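Local structure of GH18 chiitnase (Pseudoalteromonas aurantia, 6K7Z) at residues A101-D115 with L141-A155. The protein probably hydrolyses the beta-1,4 linkages of chitin from within the chain, as an endochitinase of glycoside hydrolase family 18. Sequence-based numbering, arbitrary orientation.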
# COMPACT_ATOMS: atom_id res chain seq x y z
N ALA A 101 11.31 9.34 -7.08
CA ALA A 101 10.70 10.62 -7.43
C ALA A 101 10.77 10.86 -8.93
O ALA A 101 9.79 11.31 -9.54
CB ALA A 101 11.37 11.76 -6.67
N SER A 102 11.91 10.56 -9.55
CA SER A 102 12.02 10.70 -10.99
C SER A 102 11.03 9.80 -11.71
O SER A 102 10.36 10.23 -12.66
CB SER A 102 13.45 10.40 -11.44
OG SER A 102 14.33 11.39 -10.95
N PHE A 103 10.90 8.55 -11.26
CA PHE A 103 9.94 7.66 -11.91
C PHE A 103 8.53 8.22 -11.83
O PHE A 103 7.78 8.20 -12.81
CB PHE A 103 9.98 6.26 -11.29
CG PHE A 103 9.10 5.28 -12.01
CD1 PHE A 103 7.75 5.13 -11.66
CD2 PHE A 103 9.60 4.50 -13.04
CE1 PHE A 103 6.93 4.23 -12.34
CE2 PHE A 103 8.79 3.60 -13.71
CZ PHE A 103 7.45 3.47 -13.36
N VAL A 104 8.16 8.76 -10.66
CA VAL A 104 6.83 9.35 -10.50
C VAL A 104 6.65 10.53 -11.45
O VAL A 104 5.62 10.66 -12.12
CB VAL A 104 6.62 9.78 -9.03
CG1 VAL A 104 5.38 10.66 -8.90
CG2 VAL A 104 6.50 8.55 -8.17
N LYS A 105 7.64 11.42 -11.51
CA LYS A 105 7.47 12.63 -12.32
C LYS A 105 7.54 12.32 -13.80
O LYS A 105 6.74 12.85 -14.59
CB LYS A 105 8.51 13.67 -11.92
CG LYS A 105 8.32 14.22 -10.52
CD LYS A 105 9.32 15.34 -10.23
CE LYS A 105 9.05 15.99 -8.89
NZ LYS A 105 10.08 17.03 -8.58
N ASN A 106 8.50 11.49 -14.22
CA ASN A 106 8.65 11.16 -15.63
C ASN A 106 7.45 10.39 -16.18
O ASN A 106 7.21 10.43 -17.39
CB ASN A 106 9.91 10.34 -15.87
CG ASN A 106 11.18 11.11 -15.52
OD1 ASN A 106 11.23 12.34 -15.65
ND2 ASN A 106 12.21 10.40 -15.08
N ASN A 107 6.72 9.68 -15.33
CA ASN A 107 5.52 8.97 -15.75
C ASN A 107 4.24 9.65 -15.29
O ASN A 107 3.17 9.04 -15.37
CB ASN A 107 5.57 7.52 -15.27
CG ASN A 107 6.70 6.74 -15.90
OD1 ASN A 107 6.62 6.36 -17.07
ND2 ASN A 107 7.77 6.51 -15.15
N GLN A 108 4.33 10.89 -14.81
CA GLN A 108 3.17 11.71 -14.46
C GLN A 108 2.23 10.98 -13.49
O GLN A 108 1.01 10.99 -13.65
CB GLN A 108 2.42 12.16 -15.71
CG GLN A 108 3.20 13.15 -16.57
CD GLN A 108 4.25 12.48 -17.43
OE1 GLN A 108 4.06 11.36 -17.89
NE2 GLN A 108 5.36 13.18 -17.66
N LEU A 109 2.81 10.35 -12.47
CA LEU A 109 2.01 9.66 -11.47
C LEU A 109 1.73 10.58 -10.29
O LEU A 109 2.29 11.68 -10.17
CB LEU A 109 2.72 8.40 -11.00
CG LEU A 109 3.03 7.42 -12.13
CD1 LEU A 109 3.71 6.17 -11.59
CD2 LEU A 109 1.75 7.07 -12.90
N ASP A 110 0.86 10.13 -9.39
CA ASP A 110 0.47 10.96 -8.26
C ASP A 110 1.27 10.67 -7.00
O ASP A 110 1.00 11.30 -5.97
CB ASP A 110 -1.03 10.81 -7.99
CG ASP A 110 -1.86 11.31 -9.15
OD1 ASP A 110 -1.90 12.54 -9.35
OD2 ASP A 110 -2.44 10.47 -9.87
N GLY A 111 2.26 9.78 -7.05
CA GLY A 111 3.04 9.48 -5.87
C GLY A 111 3.42 8.02 -5.80
O GLY A 111 3.43 7.31 -6.80
N VAL A 112 3.76 7.59 -4.58
CA VAL A 112 4.38 6.29 -4.34
C VAL A 112 3.68 5.61 -3.19
O VAL A 112 3.36 6.24 -2.18
CB VAL A 112 5.89 6.41 -4.01
CG1 VAL A 112 6.50 5.02 -3.80
CG2 VAL A 112 6.62 7.12 -5.11
N ASP A 113 3.47 4.31 -3.34
CA ASP A 113 3.08 3.42 -2.25
C ASP A 113 4.30 2.58 -1.89
O ASP A 113 4.89 1.95 -2.77
CB ASP A 113 1.91 2.54 -2.68
CG ASP A 113 1.50 1.54 -1.62
OD1 ASP A 113 1.00 1.95 -0.55
OD2 ASP A 113 1.64 0.32 -1.87
N ILE A 114 4.69 2.59 -0.62
CA ILE A 114 5.87 1.86 -0.17
C ILE A 114 5.36 0.56 0.42
O ILE A 114 4.91 0.52 1.57
CB ILE A 114 6.69 2.68 0.83
CG1 ILE A 114 7.27 3.90 0.11
CG2 ILE A 114 7.79 1.82 1.44
CD1 ILE A 114 7.79 4.95 1.06
N ASP A 115 5.39 -0.50 -0.39
CA ASP A 115 4.88 -1.80 0.04
C ASP A 115 6.05 -2.61 0.58
O ASP A 115 6.60 -3.50 -0.07
CB ASP A 115 4.17 -2.50 -1.11
CG ASP A 115 3.49 -3.79 -0.69
OD1 ASP A 115 3.58 -4.18 0.49
OD2 ASP A 115 2.85 -4.43 -1.56
N LEU A 141 11.87 11.14 0.22
CA LEU A 141 10.85 11.11 -0.81
C LEU A 141 9.92 12.31 -0.69
O LEU A 141 9.58 12.95 -1.70
CB LEU A 141 10.07 9.80 -0.70
CG LEU A 141 9.43 9.11 -1.90
CD1 LEU A 141 10.34 9.09 -3.10
CD2 LEU A 141 9.07 7.68 -1.48
N ARG A 142 9.53 12.65 0.54
CA ARG A 142 8.61 13.76 0.78
C ARG A 142 9.24 15.09 0.40
O ARG A 142 8.54 15.99 -0.07
CB ARG A 142 8.17 13.76 2.25
CG ARG A 142 7.21 14.89 2.62
CD ARG A 142 6.02 14.92 1.66
NE ARG A 142 4.98 13.99 2.07
CZ ARG A 142 4.00 13.57 1.27
NH1 ARG A 142 3.94 13.98 0.01
NH2 ARG A 142 3.09 12.74 1.74
N LYS A 143 10.55 15.20 0.60
CA LYS A 143 11.31 16.35 0.13
C LYS A 143 11.12 16.56 -1.36
O LYS A 143 10.90 17.69 -1.82
CB LYS A 143 12.78 16.14 0.49
CG LYS A 143 13.73 17.24 0.06
CD LYS A 143 15.19 16.80 0.26
CE LYS A 143 15.48 16.45 1.71
NZ LYS A 143 16.85 15.85 1.85
N ARG A 144 11.16 15.47 -2.14
CA ARG A 144 11.09 15.54 -3.59
C ARG A 144 9.67 15.51 -4.13
O ARG A 144 9.44 15.97 -5.26
CB ARG A 144 11.90 14.39 -4.20
CG ARG A 144 13.37 14.43 -3.77
CD ARG A 144 14.09 13.11 -3.97
NE ARG A 144 15.55 13.29 -3.87
CZ ARG A 144 16.23 13.34 -2.73
NH1 ARG A 144 15.61 13.24 -1.56
NH2 ARG A 144 17.54 13.50 -2.75
N LEU A 145 8.71 15.00 -3.35
CA LEU A 145 7.31 14.85 -3.75
C LEU A 145 6.44 15.51 -2.68
O LEU A 145 5.84 14.83 -1.84
CB LEU A 145 6.93 13.38 -3.91
CG LEU A 145 7.77 12.58 -4.90
CD1 LEU A 145 7.35 11.11 -4.87
CD2 LEU A 145 7.61 13.16 -6.30
N PRO A 146 6.35 16.84 -2.70
CA PRO A 146 5.74 17.55 -1.57
C PRO A 146 4.23 17.35 -1.48
O PRO A 146 3.55 17.09 -2.48
CB PRO A 146 6.07 19.02 -1.86
CG PRO A 146 7.15 18.99 -2.89
CD PRO A 146 6.91 17.76 -3.70
N SER A 147 3.72 17.47 -0.26
CA SER A 147 2.29 17.57 -0.04
C SER A 147 1.84 18.97 -0.44
O SER A 147 2.62 19.93 -0.33
CB SER A 147 1.93 17.30 1.42
OG SER A 147 2.21 15.97 1.79
N PRO A 148 0.62 19.13 -0.92
CA PRO A 148 -0.35 18.06 -1.09
C PRO A 148 -0.44 17.55 -2.50
O PRO A 148 -1.30 16.80 -2.78
CB PRO A 148 -1.68 18.74 -0.77
CG PRO A 148 -1.45 20.10 -1.33
CD PRO A 148 -0.02 20.45 -1.02
N ASP A 149 0.46 17.95 -3.35
CA ASP A 149 0.47 17.54 -4.73
C ASP A 149 0.73 16.06 -4.99
O ASP A 149 0.34 15.56 -6.00
CB ASP A 149 1.58 18.27 -5.42
CG ASP A 149 1.31 19.80 -5.53
OD1 ASP A 149 0.18 20.23 -5.25
OD2 ASP A 149 2.24 20.54 -5.88
N TYR A 150 1.44 15.41 -4.07
CA TYR A 150 1.84 14.02 -4.22
C TYR A 150 1.46 13.22 -2.98
O TYR A 150 1.36 13.75 -1.87
CB TYR A 150 3.34 13.89 -4.45
CG TYR A 150 3.80 14.43 -5.77
CD1 TYR A 150 3.68 13.68 -6.92
CD2 TYR A 150 4.36 15.69 -5.86
CE1 TYR A 150 4.10 14.15 -8.12
CE2 TYR A 150 4.78 16.19 -7.08
CZ TYR A 150 4.65 15.41 -8.21
OH TYR A 150 5.06 15.88 -9.43
N ILE A 151 1.28 11.92 -3.20
CA ILE A 151 0.89 10.98 -2.16
C ILE A 151 2.08 10.08 -1.85
O ILE A 151 2.77 9.62 -2.76
CB ILE A 151 -0.32 10.13 -2.61
CG1 ILE A 151 -1.53 11.02 -2.86
CG2 ILE A 151 -0.64 9.05 -1.57
CD1 ILE A 151 -2.15 11.57 -1.60
N ILE A 152 2.30 9.83 -0.56
CA ILE A 152 3.21 8.78 -0.11
C ILE A 152 2.42 7.92 0.86
O ILE A 152 2.02 8.39 1.93
CB ILE A 152 4.47 9.34 0.58
CG1 ILE A 152 5.27 10.21 -0.39
CG2 ILE A 152 5.35 8.19 1.07
CD1 ILE A 152 6.51 10.84 0.25
N SER A 153 2.15 6.69 0.47
CA SER A 153 1.54 5.72 1.37
C SER A 153 2.55 4.61 1.66
O SER A 153 3.57 4.48 0.98
CB SER A 153 0.25 5.14 0.77
OG SER A 153 0.49 4.49 -0.46
N HIS A 154 2.27 3.86 2.73
CA HIS A 154 2.96 2.62 3.06
C HIS A 154 1.90 1.53 3.20
O HIS A 154 0.72 1.83 3.38
CB HIS A 154 3.75 2.70 4.37
CG HIS A 154 4.92 3.63 4.34
ND1 HIS A 154 6.21 3.21 4.55
CD2 HIS A 154 4.98 4.97 4.14
CE1 HIS A 154 7.02 4.25 4.49
NE2 HIS A 154 6.31 5.33 4.23
N ALA A 155 2.33 0.27 3.17
CA ALA A 155 1.40 -0.87 3.23
C ALA A 155 1.83 -1.87 4.29
O ALA A 155 2.16 -3.03 3.99
CB ALA A 155 1.27 -1.55 1.86
O HOH W 1 -2.05 14.08 -7.00
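A chi1 of 177° swings the carboxylate of Asp113 away from its backbone N and across to Ser153, whose OG sits between backbone N and carbonyl carbon (chi1 60°). The hydroxyl donates to the anti lone pair of Asp113 OD1, Ser153 OG to OD1 being 2.6 Å, while Asp113 OD2 is hydrogen-bonded to the hydroxyl of Tyr7. On the other face of the sheet Ile114 and His154 lie side by side, Ile114 CD1 in CH-pi contact 3.9 Å from the imidazole centroid; His154 ND1 is hydrogen-bonded to Tyr170. Were His154 an alanine, Ile114 CD1 would probably lose its ring surface and the Tyr170 hydroxyl its bond to ND1. Parallel strands 111-115 and 151-154, joined by a beta-alpha-beta crossover through helix 130-144, are neighbours in the TIM barrel; Asp110, Asp113 and Asp115 are the aspartates of the DxxDxDxE signature, probably serving catalysis as in other family 18 enzymes. Val112 N gives to Ile151 O and Ser153 N to Val112 O. At phi 144° Gly111 has no room for a CB, which would press on the preceding carbonyl O and on Ile151 O. Outside the strands, Leu145 CD2 lies over one face of the Tyr150 ring and meets Ala101 CB at 4.0 Å.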